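PDB 6MTZ: HepC.19480.a.B1 from Helicobacter pylori, which is of unknown function but probably acts as a metal-dependent phosphoesterase of the DHH/DHHA1 family. Local coordinates for residues D71-Q83 with K108-D120. Numbering follows the deposited sequence.
Sequences DLNLNLNEAEYLQ and KEVAESFHWYFLD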
ATOM      1  N   ASP A  71      10.342  -9.325   4.708  1.00 23.57           N
ATOM      2  CA  ASP A  71      10.924  -8.697   3.525  1.00 34.31           C
ATOM      3  C   ASP A  71      11.398  -7.274   3.794  1.00 34.67           C
ATOM      4  O   ASP A  71      11.481  -6.449   2.874  1.00 30.27           O
ATOM      5  CB  ASP A  71       9.937  -8.710   2.350  1.00 23.45           C
ATOM      6  CG  ASP A  71      10.625  -8.553   1.011  1.00 34.78           C
ATOM      7  OD1 ASP A  71      11.815  -8.963   0.898  1.00 26.10           O
ATOM      8  OD2 ASP A  71       9.982  -8.005   0.084  1.00 31.07           O
ATOM      9  N   LEU A  72      11.689  -6.965   5.045  1.00 26.85           N
ATOM     10  CA  LEU A  72      12.207  -5.663   5.428  1.00 33.87           C
ATOM     11  C   LEU A  72      13.373  -5.886   6.371  1.00 28.60           C
ATOM     12  O   LEU A  72      13.349  -6.820   7.182  1.00 34.25           O
ATOM     13  CB  LEU A  72      11.131  -4.825   6.112  1.00 25.43           C
ATOM     14  CG  LEU A  72       9.896  -4.457   5.288  1.00 27.92           C
ATOM     15  CD1 LEU A  72       8.730  -4.195   6.220  1.00 27.86           C
ATOM     16  CD2 LEU A  72      10.151  -3.229   4.418  1.00 30.99           C
ATOM     17  N   ASN A  73      14.400  -5.059   6.269  1.00 33.30           N
ATOM     18  CA  ASN A  73      15.435  -5.089   7.287  1.00 35.06           C
ATOM     19  C   ASN A  73      15.301  -3.849   8.148  1.00 40.18           C
ATOM     20  O   ASN A  73      14.940  -2.776   7.656  1.00 44.28           O
ATOM     21  CB  ASN A  73      16.842  -5.221   6.698  1.00 45.69           C
ATOM     22  CG  ASN A  73      17.268  -4.037   5.899  1.00 56.28           C
ATOM     23  OD1 ASN A  73      16.542  -3.568   5.025  1.00 51.76           O
ATOM     24  ND2 ASN A  73      18.480  -3.554   6.170  1.00 54.02           N
ATOM     25  N   LEU A  74      15.524  -4.020   9.444  1.00 47.57           N
ATOM     26  CA  LEU A  74      15.459  -2.933  10.403  1.00 41.44           C
ATOM     27  C   LEU A  74      16.876  -2.516  10.757  1.00 48.81           C
ATOM     28  O   LEU A  74      17.794  -3.344  10.779  1.00 48.04           O
ATOM     29  CB  LEU A  74      14.693  -3.358  11.663  1.00 35.04           C
ATOM     30  CG  LEU A  74      13.316  -4.022  11.472  1.00 32.67           C
ATOM     31  CD1 LEU A  74      12.743  -4.501  12.807  1.00 35.51           C
ATOM     32  CD2 LEU A  74      12.349  -3.070  10.798  1.00 41.54           C
ATOM     33  N   ASN A  75      17.061  -1.222  11.011  1.00 51.44           N
ATOM     34  CA  ASN A  75      18.325  -0.830  11.606  1.00 58.87           C
ATOM     35  C   ASN A  75      18.299  -1.153  13.094  1.00 55.83           C
ATOM     36  O   ASN A  75      17.251  -1.477  13.664  1.00 49.90           O
ATOM     37  CB  ASN A  75      18.613   0.652  11.377  1.00 72.40           C
ATOM     38  CG  ASN A  75      17.377   1.507  11.491  1.00 74.51           C
ATOM     39  OD1 ASN A  75      16.792   1.640  12.568  1.00 71.98           O
ATOM     40  ND2 ASN A  75      16.975   2.106  10.376  1.00 71.82           N
ATOM     41  N   LEU A  76      19.475  -1.076  13.721  1.00 58.36           N
ATOM     42  CA  LEU A  76      19.597  -1.471  15.121  1.00 59.46           C
ATOM     43  C   LEU A  76      18.626  -0.697  15.996  1.00 62.11           C
ATOM     44  O   LEU A  76      18.043  -1.250  16.936  1.00 64.88           O
ATOM     45  CB  LEU A  76      21.029  -1.258  15.611  1.00 64.90           C
ATOM     46  CG  LEU A  76      22.090  -2.292  15.230  1.00 71.15           C
ATOM     47  CD1 LEU A  76      23.456  -1.857  15.741  1.00 64.96           C
ATOM     48  CD2 LEU A  76      21.728  -3.672  15.780  1.00 73.22           C
ATOM     49  N   ASN A  77      18.428   0.579  15.687  1.00 66.62           N
ATOM     50  CA  ASN A  77      17.595   1.416  16.536  1.00 72.14           C
ATOM     51  C   ASN A  77      16.134   0.990  16.475  1.00 61.46           C
ATOM     52  O   ASN A  77      15.452   0.963  17.506  1.00 61.32           O
ATOM     53  CB  ASN A  77      17.750   2.877  16.128  1.00 80.81           C
ATOM     54  CG  ASN A  77      17.073   3.814  17.085  1.00 80.94           C
ATOM     55  OD1 ASN A  77      17.681   4.276  18.051  1.00 83.66           O
ATOM     56  ND2 ASN A  77      15.797   4.093  16.836  1.00 75.66           N
ATOM     57  N   GLU A  78      15.635   0.655  15.280  1.00 62.39           N
ATOM     58  CA  GLU A  78      14.244   0.218  15.162  1.00 60.49           C
ATOM     59  C   GLU A  78      14.037  -1.167  15.761  1.00 56.56           C
ATOM     60  O   GLU A  78      12.981  -1.440  16.347  1.00 57.67           O
ATOM     61  CB  GLU A  78      13.797   0.238  13.704  1.00 67.04           C
ATOM     62  CG  GLU A  78      13.092   1.525  13.314  1.00 76.27           C
ATOM     63  CD  GLU A  78      11.871   1.811  14.180  1.00 69.62           C
ATOM     64  OE1 GLU A  78      11.045   0.895  14.358  1.00 66.59           O
ATOM     65  OE2 GLU A  78      11.738   2.947  14.684  1.00 68.22           O
ATOM     66  N   ALA A  79      15.017  -2.063  15.613  1.00 52.01           N
ATOM     67  CA  ALA A  79      14.918  -3.369  16.261  1.00 56.16           C
ATOM     68  C   ALA A  79      14.931  -3.228  17.778  1.00 54.74           C
ATOM     69  O   ALA A  79      14.161  -3.896  18.476  1.00 52.12           O
ATOM     70  CB  ALA A  79      16.049  -4.286  15.794  1.00 44.20           C
ATOM     71  N   GLU A  80      15.787  -2.342  18.301  1.00 53.56           N
ATOM     72  CA  GLU A  80      15.792  -2.061  19.734  1.00 58.82           C
ATOM     73  C   GLU A  80      14.456  -1.493  20.185  1.00 59.14           C
ATOM     74  O   GLU A  80      13.912  -1.900  21.218  1.00 55.25           O
ATOM     75  CB  GLU A  80      16.920  -1.086  20.087  1.00 61.50           C
ATOM     76  CG  GLU A  80      18.249  -1.734  20.461  1.00 76.50           C
ATOM     77  CD  GLU A  80      18.146  -2.637  21.683  1.00 84.18           C
ATOM     78  OE1 GLU A  80      17.178  -2.495  22.463  1.00 84.85           O
ATOM     79  OE2 GLU A  80      19.036  -3.497  21.862  1.00 84.82           O
ATOM     80  N   TYR A  81      13.922  -0.531  19.428  1.00 60.42           N
ATOM     81  CA  TYR A  81      12.659   0.097  19.804  1.00 67.45           C
ATOM     82  C   TYR A  81      11.542  -0.931  19.871  1.00 60.00           C
ATOM     83  O   TYR A  81      10.741  -0.933  20.813  1.00 59.05           O
ATOM     84  CB  TYR A  81      12.310   1.205  18.809  1.00 70.28           C
ATOM     85  CG  TYR A  81      10.937   1.825  19.000  1.00 72.47           C
ATOM     86  CD1 TYR A  81      10.723   2.821  19.951  1.00 69.21           C
ATOM     87  CD2 TYR A  81       9.862   1.433  18.214  1.00 72.60           C
ATOM     88  CE1 TYR A  81       9.472   3.396  20.119  1.00 68.07           C
ATOM     89  CE2 TYR A  81       8.608   2.004  18.374  1.00 75.38           C
ATOM     90  CZ  TYR A  81       8.419   2.984  19.329  1.00 74.25           C
ATOM     91  OH  TYR A  81       7.171   3.549  19.486  1.00 73.48           O
ATOM     92  N   LEU A  82      11.483  -1.816  18.881  1.00 58.20           N
ATOM     93  CA  LEU A  82      10.470  -2.865  18.862  1.00 57.67           C
ATOM     94  C   LEU A  82      10.579  -3.754  20.092  1.00 58.34           C
ATOM     95  O   LEU A  82       9.599  -3.963  20.819  1.00 54.11           O
ATOM     96  CB  LEU A  82      10.633  -3.683  17.592  1.00 49.62           C
ATOM     97  CG  LEU A  82       9.509  -4.578  17.103  1.00 49.11           C
ATOM     98  CD1 LEU A  82       8.164  -3.910  17.283  1.00 42.93           C
ATOM     99  CD2 LEU A  82       9.782  -4.845  15.640  1.00 45.10           C
ATOM    100  N   GLN A  83      11.776  -4.276  20.351  1.00 54.87           N
ATOM    101  CA  GLN A  83      11.965  -5.138  21.506  1.00 52.37           C
ATOM    102  C   GLN A  83      11.619  -4.414  22.804  1.00 54.89           C
ATOM    103  O   GLN A  83      10.887  -4.945  23.649  1.00 60.80           O
ATOM    104  CB  GLN A  83      13.397  -5.654  21.535  1.00 52.14           C
ATOM    105  CG  GLN A  83      13.597  -6.758  22.541  1.00 71.23           C
ATOM    106  CD  GLN A  83      14.902  -7.477  22.340  1.00 79.94           C
ATOM    107  OE1 GLN A  83      14.943  -8.557  21.745  1.00 78.69           O
ATOM    108  NE2 GLN A  83      15.987  -6.880  22.828  1.00 80.94           N
ATOM    109  N   LYS A 108      22.621  -8.242   8.370  1.00 51.46           N
ATOM    110  CA  LYS A 108      23.377  -9.293   9.053  1.00 51.80           C
ATOM    111  C   LYS A 108      23.660  -8.936  10.507  1.00 53.69           C
ATOM    112  O   LYS A 108      23.356  -9.713  11.416  1.00 56.23           O
ATOM    113  CB  LYS A 108      24.692  -9.567   8.318  1.00 62.49           C
ATOM    114  N   GLU A 109      24.244  -7.758  10.746  1.00 60.91           N
ATOM    115  CA  GLU A 109      24.596  -7.383  12.114  1.00 66.89           C
ATOM    116  C   GLU A 109      23.369  -7.368  13.016  1.00 57.15           C
ATOM    117  O   GLU A 109      23.415  -7.869  14.145  1.00 55.58           O
ATOM    118  CB  GLU A 109      25.280  -6.014  12.138  1.00 77.17           C
ATOM    119  CG  GLU A 109      26.616  -5.944  11.422  1.00 84.02           C
ATOM    120  CD  GLU A 109      26.685  -4.769  10.463  1.00 92.27           C
ATOM    121  OE1 GLU A 109      27.119  -4.963   9.309  1.00 94.22           O
ATOM    122  OE2 GLU A 109      26.287  -3.652  10.858  1.00 97.20           O
ATOM    123  N   VAL A 110      22.261  -6.801  12.531  1.00 55.10           N
ATOM    124  CA  VAL A 110      21.065  -6.688  13.358  1.00 51.34           C
ATOM    125  C   VAL A 110      20.467  -8.065  13.634  1.00 53.19           C
ATOM    126  O   VAL A 110      19.975  -8.335  14.735  1.00 56.38           O
ATOM    127  CB  VAL A 110      20.055  -5.743  12.687  1.00 46.88           C
ATOM    128  CG1 VAL A 110      18.843  -5.544  13.577  1.00 47.92           C
ATOM    129  CG2 VAL A 110      20.725  -4.416  12.379  1.00 47.24           C
ATOM    130  N   ALA A 111      20.532  -8.968  12.653  1.00 49.62           N
ATOM    131  CA  ALA A 111      19.959 -10.302  12.820  1.00 44.30           C
ATOM    132  C   ALA A 111      20.620 -11.072  13.961  1.00 53.32           C
ATOM    133  O   ALA A 111      19.948 -11.799  14.703  1.00 54.59           O
ATOM    134  CB  ALA A 111      20.074 -11.085  11.512  1.00 38.97           C
ATOM    135  N   GLU A 112      21.929 -10.942  14.118  1.00 48.38           N
ATOM    136  CA  GLU A 112      22.606 -11.679  15.181  1.00 48.65           C
ATOM    137  C   GLU A 112      22.554 -10.964  16.536  1.00 47.80           C
ATOM    138  O   GLU A 112      23.191 -11.421  17.486  1.00 50.35           O
ATOM    139  CB  GLU A 112      24.056 -11.963  14.780  1.00 55.49           C
ATOM    140  CG  GLU A 112      24.797 -10.760  14.236  1.00 68.50           C
ATOM    141  CD  GLU A 112      26.125 -11.134  13.601  1.00 75.93           C
ATOM    142  OE1 GLU A 112      27.056 -10.291  13.625  1.00 69.82           O
ATOM    143  OE2 GLU A 112      26.227 -12.267  13.077  1.00 78.82           O
ATOM    144  N   SER A 113      21.812  -9.862  16.652  1.00 54.41           N
ATOM    145  CA  SER A 113      21.567  -9.237  17.945  1.00 47.24           C
ATOM    146  C   SER A 113      20.177  -9.523  18.495  1.00 50.41           C
ATOM    147  O   SER A 113      19.895  -9.152  19.635  1.00 52.73           O
ATOM    148  CB  SER A 113      21.758  -7.716  17.853  1.00 51.96           C
ATOM    149  OG  SER A 113      23.079  -7.395  17.471  1.00 55.44           O
ATOM    150  N   PHE A 114      19.292 -10.146  17.719  1.00 45.64           N
ATOM    151  CA  PHE A 114      17.921 -10.355  18.165  1.00 52.05           C
ATOM    152  C   PHE A 114      17.471 -11.754  17.774  1.00 52.08           C
ATOM    153  O   PHE A 114      17.512 -12.120  16.591  1.00 39.19           O
ATOM    154  CB  PHE A 114      16.988  -9.283  17.591  1.00 49.95           C
ATOM    155  CG  PHE A 114      17.326  -7.889  18.057  1.00 50.96           C
ATOM    156  CD1 PHE A 114      16.735  -7.362  19.195  1.00 56.58           C
ATOM    157  CD2 PHE A 114      18.256  -7.121  17.375  1.00 52.30           C
ATOM    158  CE1 PHE A 114      17.056  -6.086  19.638  1.00 61.29           C
ATOM    159  CE2 PHE A 114      18.579  -5.842  17.810  1.00 60.06           C
ATOM    160  CZ  PHE A 114      17.981  -5.325  18.942  1.00 57.29           C
ATOM    161  N   HIS A 115      17.046 -12.529  18.780  1.00 39.65           N
ATOM    162  CA  HIS A 115      16.652 -13.912  18.547  1.00 35.62           C
ATOM    163  C   HIS A 115      15.437 -14.007  17.631  1.00 44.97           C
ATOM    164  O   HIS A 115      15.297 -14.996  16.902  1.00 41.02           O
ATOM    165  CB  HIS A 115      16.386 -14.606  19.883  1.00 42.75           C
ATOM    166  CG  HIS A 115      17.608 -14.748  20.737  1.00 43.20           C
ATOM    167  ND1 HIS A 115      18.788 -15.287  20.265  1.00 39.33           N
ATOM    168  CD2 HIS A 115      17.836 -14.426  22.034  1.00 45.73           C
ATOM    169  CE1 HIS A 115      19.689 -15.285  21.230  1.00 41.39           C
ATOM    170  NE2 HIS A 115      19.136 -14.768  22.314  1.00 42.38           N
ATOM    171  N   TRP A 116      14.567 -12.983  17.638  1.00 36.52           N
ATOM    172  CA  TRP A 116      13.362 -12.936  16.818  1.00 34.49           C
ATOM    173  C   TRP A 116      13.631 -12.459  15.400  1.00 40.18           C
ATOM    174  O   TRP A 116      12.697 -12.434  14.592  1.00 32.27           O
ATOM    175  CB  TRP A 116      12.304 -12.012  17.448  1.00 31.57           C
ATOM    176  CG  TRP A 116      12.836 -10.651  17.862  1.00 40.03           C
ATOM    177  CD1 TRP A 116      13.299 -10.295  19.097  1.00 38.88           C
ATOM    178  CD2 TRP A 116      12.954  -9.480  17.040  1.00 45.73           C
ATOM    179  NE1 TRP A 116      13.701  -8.981  19.095  1.00 47.99           N
ATOM    180  CE2 TRP A 116      13.496  -8.455  17.848  1.00 46.56           C
ATOM    181  CE3 TRP A 116      12.653  -9.196  15.702  1.00 46.04           C
ATOM    182  CZ2 TRP A 116      13.751  -7.175  17.360  1.00 44.46           C
ATOM    183  CZ3 TRP A 116      12.907  -7.920  15.219  1.00 33.36           C
ATOM    184  CH2 TRP A 116      13.442  -6.928  16.044  1.00 40.97           C
ATOM    185  N   TYR A 117      14.865 -12.069  15.080  1.00 39.34           N
ATOM    186  CA  TYR A 117      15.199 -11.516  13.769  1.00 40.13           C
ATOM    187  C   TYR A 117      15.904 -12.607  12.968  1.00 38.33           C
ATOM    188  O   TYR A 117      17.041 -12.981  13.280  1.00 39.13           O
ATOM    189  CB  TYR A 117      16.064 -10.270  13.940  1.00 42.55           C
ATOM    190  CG  TYR A 117      16.281  -9.389  12.721  1.00 42.99           C
ATOM    191  CD1 TYR A 117      16.814  -9.902  11.543  1.00 42.83           C
ATOM    192  CD2 TYR A 117      16.016  -8.024  12.778  1.00 41.59           C
ATOM    193  CE1 TYR A 117      17.049  -9.092  10.448  1.00 45.04           C
ATOM    194  CE2 TYR A 117      16.234  -7.203  11.676  1.00 46.63           C
ATOM    195  CZ  TYR A 117      16.754  -7.743  10.518  1.00 42.21           C
ATOM    196  OH  TYR A 117      16.994  -6.945   9.424  1.00 39.08           O
ATOM    197  N   PHE A 118      15.222 -13.133  11.951  1.00 36.46           N
ATOM    198  CA  PHE A 118      15.692 -14.286  11.190  1.00 42.54           C
ATOM    199  C   PHE A 118      16.067 -13.879   9.770  1.00 34.90           C
ATOM    200  O   PHE A 118      15.229 -13.358   9.024  1.00 34.79           O
ATOM    201  CB  PHE A 118      14.634 -15.399  11.147  1.00 38.80           C
ATOM    202  CG  PHE A 118      15.034 -16.563  10.285  1.00 32.05           C
ATOM    203  CD1 PHE A 118      15.914 -17.522  10.760  1.00 49.23           C
ATOM    204  CD2 PHE A 118      14.564 -16.679   8.994  1.00 37.58           C
ATOM    205  CE1 PHE A 118      16.300 -18.578   9.966  1.00 45.47           C
ATOM    206  CE2 PHE A 118      14.951 -17.729   8.197  1.00 37.00           C
ATOM    207  CZ  PHE A 118      15.818 -18.678   8.681  1.00 35.18           C
ATOM    208  N   LEU A 119      17.304 -14.180   9.382  1.00 33.53           N
ATOM    209  CA  LEU A 119      17.837 -13.843   8.065  1.00 44.25           C
ATOM    210  C   LEU A 119      18.265 -15.118   7.338  1.00 37.55           C
ATOM    211  O   LEU A 119      19.076 -15.888   7.856  1.00 37.58           O
ATOM    212  CB  LEU A 119      19.017 -12.870   8.205  1.00 34.63           C
ATOM    213  CG  LEU A 119      19.808 -12.535   6.944  1.00 39.66           C
ATOM    214  CD1 LEU A 119      18.868 -12.056   5.865  1.00 41.47           C
ATOM    215  CD2 LEU A 119      20.856 -11.466   7.238  1.00 36.47           C
ATOM    216  N   ASP A 120      17.712 -15.345   6.147  1.00 37.20           N
ATOM    217  CA  ASP A 120      18.212 -16.380   5.241  1.00 38.28           C
ATOM    218  C   ASP A 120      18.302 -15.773   3.849  1.00 42.87           C
ATOM    219  O   ASP A 120      17.276 -15.515   3.211  1.00 29.91           O
ATOM    220  CB  ASP A 120      17.311 -17.620   5.251  1.00 46.62           C
ATOM    221  CG  ASP A 120      17.787 -18.711   4.286  1.00 47.84           C
ATOM    222  OD1 ASP A 120      18.844 -18.544   3.633  1.00 45.29           O
ATOM    223  OD2 ASP A 120      17.095 -19.750   4.175  1.00 45.92           O
TER
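A79 lays its methyl group over one face of the F114 ring, a CH-pi contact with CB 3.9 Å from the ring centroid. The same CB also meets W116 CH2 at 3.7 Å and V110 CG1 at 3.8 Å. Q83, one turn further along, has CG anti to the backbone N (chi1 -169°), and its chain runs on extended, which lets Q83 OE1 accept a hydrogen bond from W116 NE1 at 3.0 Å. The indole N-H points to OE1 nearly in the plane of its own ring, but it arrives from above the amide plane, the two planes being 78° apart. OE1 also lies at the edge of the F114 ring. The bent chain of E80 brings OE2 near F114 CZ, its carboxylate steeply inclined (64°) to the ring.

At the start of the helix, L76 and V110 lie side by side, running opposite ways, with L76 CD2 3.6 Å from V110 CG2. V110 also packs against the backbone carbonyl of L74. N75 caps the helix, its OD1 accepting from E78 N. Before the cap, L74 N donates to Y117 OH at 3.3 Å, which ties the loop to the strand, while L74 CD1 approaches the edge of W116.

The contact packs helix 76-85, the beta-alpha-beta crossover between parallel strands 64-70 and 95-102, and the loop before it against helix 108-111, the turns after it and strand 117-119, at one edge of the sheet. L82 and W116 both rest on I98 of strand 95-102, L74 and Y117 on L100. Helix 43-59 packs against L74, E78 and L82.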